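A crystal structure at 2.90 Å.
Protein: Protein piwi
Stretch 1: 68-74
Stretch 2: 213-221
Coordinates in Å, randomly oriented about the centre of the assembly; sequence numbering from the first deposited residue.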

# COMPACT_ATOMS: atom_id res chain seq x y z
N THR A 68 18.90 6.19 -8.59
CA THR A 68 17.57 6.48 -8.08
C THR A 68 16.60 6.87 -9.19
O THR A 68 16.86 6.61 -10.37
CB THR A 68 17.62 7.60 -7.05
OG1 THR A 68 17.85 8.85 -7.72
CG2 THR A 68 18.74 7.36 -6.06
N ASN A 69 15.48 7.49 -8.81
CA ASN A 69 14.55 8.07 -9.77
C ASN A 69 14.29 9.54 -9.45
O ASN A 69 13.18 10.03 -9.62
CB ASN A 69 13.24 7.29 -9.82
CG ASN A 69 12.51 7.31 -8.50
OD1 ASN A 69 13.12 7.36 -7.43
ND2 ASN A 69 11.18 7.28 -8.56
N PHE A 70 15.31 10.25 -8.97
CA PHE A 70 15.22 11.66 -8.60
C PHE A 70 16.24 12.47 -9.39
O PHE A 70 17.34 11.99 -9.68
CB PHE A 70 15.45 11.86 -7.10
CG PHE A 70 14.29 11.45 -6.24
CD1 PHE A 70 14.07 10.12 -5.94
CD2 PHE A 70 13.43 12.40 -5.72
CE1 PHE A 70 13.00 9.74 -5.15
CE2 PHE A 70 12.37 12.03 -4.93
CZ PHE A 70 12.15 10.70 -4.64
N PHE A 71 15.88 13.70 -9.71
CA PHE A 71 16.77 14.66 -10.35
C PHE A 71 16.91 15.88 -9.45
O PHE A 71 15.95 16.28 -8.78
CB PHE A 71 16.24 15.09 -11.73
CG PHE A 71 16.00 13.95 -12.67
CD1 PHE A 71 17.05 13.33 -13.32
CD2 PHE A 71 14.71 13.51 -12.93
CE1 PHE A 71 16.83 12.28 -14.19
CE2 PHE A 71 14.48 12.47 -13.81
CZ PHE A 71 15.54 11.85 -14.44
N ARG A 72 18.10 16.47 -9.42
CA ARG A 72 18.32 17.63 -8.57
C ARG A 72 17.81 18.90 -9.24
O ARG A 72 17.89 19.06 -10.46
CB ARG A 72 19.81 17.78 -8.23
CG ARG A 72 20.07 18.81 -7.14
CD ARG A 72 21.50 19.33 -7.15
NE ARG A 72 22.44 18.36 -6.60
CZ ARG A 72 23.68 18.67 -6.22
NH1 ARG A 72 24.11 19.91 -6.32
NH2 ARG A 72 24.48 17.73 -5.73
N LEU A 73 17.26 19.79 -8.42
CA LEU A 73 16.84 21.12 -8.85
C LEU A 73 17.92 22.10 -8.41
O LEU A 73 17.93 22.54 -7.26
CB LEU A 73 15.49 21.49 -8.25
CG LEU A 73 14.34 21.78 -9.20
CD1 LEU A 73 13.86 20.49 -9.82
CD2 LEU A 73 13.21 22.48 -8.48
N LYS A 74 18.83 22.44 -9.31
CA LYS A 74 19.92 23.34 -8.95
C LYS A 74 19.48 24.79 -9.14
O LYS A 74 18.84 25.13 -10.13
CB LYS A 74 21.18 23.05 -9.77
CG LYS A 74 21.02 23.19 -11.27
CD LYS A 74 22.36 22.95 -11.95
CE LYS A 74 22.26 23.18 -13.45
NZ LYS A 74 23.57 22.93 -14.12
N LYS A 213 21.78 19.13 1.29
CA LYS A 213 22.63 19.42 0.14
C LYS A 213 21.87 20.15 -0.96
O LYS A 213 22.43 21.04 -1.61
CB LYS A 213 23.22 18.12 -0.40
N ASP A 214 20.60 19.80 -1.19
CA ASP A 214 19.85 20.40 -2.29
C ASP A 214 18.35 20.13 -2.20
O ASP A 214 17.80 19.90 -1.12
CB ASP A 214 20.38 19.90 -3.63
N ILE A 215 17.69 20.18 -3.36
CA ILE A 215 16.27 19.88 -3.50
C ILE A 215 16.14 18.87 -4.63
O ILE A 215 16.77 19.02 -5.68
CB ILE A 215 15.46 21.15 -3.82
CG1 ILE A 215 15.60 22.18 -2.69
CG2 ILE A 215 13.99 20.82 -4.07
CD1 ILE A 215 15.22 23.60 -3.09
N LEU A 216 15.34 17.82 -4.41
CA LEU A 216 15.22 16.74 -5.38
C LEU A 216 13.78 16.59 -5.83
O LEU A 216 12.84 16.84 -5.07
CB LEU A 216 15.72 15.41 -4.79
CG LEU A 216 17.14 15.37 -4.24
CD1 LEU A 216 17.57 13.94 -3.98
CD2 LEU A 216 18.13 16.07 -5.17
N LEU A 217 13.62 16.17 -7.09
CA LEU A 217 12.31 15.97 -7.71
C LEU A 217 12.29 14.60 -8.36
O LEU A 217 13.13 14.31 -9.22
CB LEU A 217 12.04 17.06 -8.75
CG LEU A 217 10.88 16.80 -9.71
CD1 LEU A 217 9.58 16.78 -8.94
CD2 LEU A 217 10.83 17.85 -10.81
N GLY A 218 11.35 13.76 -7.96
CA GLY A 218 11.29 12.39 -8.43
C GLY A 218 9.97 12.06 -9.10
O GLY A 218 8.92 12.62 -8.76
N THR A 219 10.03 11.13 -10.06
CA THR A 219 8.87 10.70 -10.82
C THR A 219 8.80 9.18 -10.83
O THR A 219 9.80 8.48 -10.63
CB THR A 219 8.91 11.22 -12.27
OG1 THR A 219 9.84 12.31 -12.36
CG2 THR A 219 7.54 11.70 -12.69
N GLU A 220 7.59 8.67 -11.06
CA GLU A 220 7.34 7.23 -11.09
C GLU A 220 6.19 6.95 -12.04
O GLU A 220 5.29 7.77 -12.20
CB GLU A 220 7.06 6.70 -9.67
CG GLU A 220 6.24 5.41 -9.59
CD GLU A 220 7.03 4.17 -9.96
OE1 GLU A 220 8.23 4.29 -10.30
OE2 GLU A 220 6.46 3.06 -9.91
N ILE A 221 6.23 5.78 -12.68
CA ILE A 221 5.15 5.38 -13.58
C ILE A 221 3.90 5.06 -12.78
O ILE A 221 3.97 4.53 -11.66
CB ILE A 221 5.60 4.18 -14.44
CG1 ILE A 221 6.90 4.51 -15.18
CG2 ILE A 221 4.51 3.79 -15.43
CD1 ILE A 221 6.82 5.76 -16.03

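A glycine in the middle of a β-strand usually earns attention for what it lacks, and Gly-218 is a clear case: the aromatic ring of Phe-70 lies across the place where a side chain would stand. The CA of Gly-218 sits 3.8 Å from the centroid of the Phe-70 ring, 25° off the ring normal, so a C–H bond of Gly-218 CA meets the π face in a CH–π contact. The fit is close enough that Phe-70 CD2 comes within 3.3 Å of Gly-218 N. A CB built on Gly-218 at ideal geometry would fall 2.6 Å from Phe-70 CE2, a plain clash, and 3.2 Å from Asn-69 O. The ring thus lies back over the neighbouring strand, and the two backbones approach to 4.0 Å between Phe-70 CA and Gly-218 CA.

The general principle is that antiparallel strands alternate between close, non-hydrogen-bonded pairs and wider, hydrogen-bonded ones. Here the strand that includes Phe-70 to Lys-74 and its partner from Ile-215 to Ile-221, far apart in sequence, run antiparallel at 148°. Phe-70 with Gly-218 and Arg-72 with Leu-216 are non-hydrogen-bonded pairs; between them, Phe-71 and Leu-217 form the hydrogen-bonded pair. Phe-71 N donates to Leu-217 O at 2.9 Å and Leu-217 N returns the bond to Phe-71 O, also at 2.9 Å. The first is almost straight, at 173°, the second somewhat bent, at 159°. Two residues on, Leu-73 N donates to Ile-215 O at 2.9 Å and 176°.

The same carbonyls also receive CA–H groups, which the flanking peptide groups, being electron-withdrawing, make slightly acidic. Leu-217 O lies 3.4 Å from Phe-70 CA, Phe-71 O lies 3.5 Å from Leu-216 CA, and Ile-215 O lies 3.6 Å from Arg-72 CA.

Where the chain turns a corner at Asn-69, the ladder loosens and a side chain joins in. The backbone bond from Thr-219 N to Asn-69 O is weak, at 3.4 Å. The Asn-69 side chain leaves its CA sideways, yet its amide reaches the other strand: Asn-69 ND2 donates to Thr-219 O at 2.8 Å. Asn-69 therefore meets the backbone of Thr-219 through both an acceptor and a donor. Just beyond the corner, Phe-70 N donates to Thr-68 OG1 at 3.2 Å, a bond within the stretch itself.

Side chains follow the strand alternation. On the face that carries Phe-70, Leu-216 and Arg-72, the Phe-70 ring also touches Leu-216, with Phe-70 CD2 3.9 Å from Leu-216 CB, and Arg-72 CB packs 3.9 Å from Leu-216 CD2. Arg-72 itself is exposed; its aliphatic CG lies 3.7 Å from Asp-214 CB, which also sits over one face of the guanidinium. Asp-214 is modelled only to CB, so what its carboxylate does cannot be read; the modelled part offers carbon packing. Leu-73 points toward the partner strand and brings Leu-73 CD1 to 4.0 Å from Leu-217 CB, while Leu-73 CB lies 4.4 Å from Ile-215 CB, a purely apolar grouping.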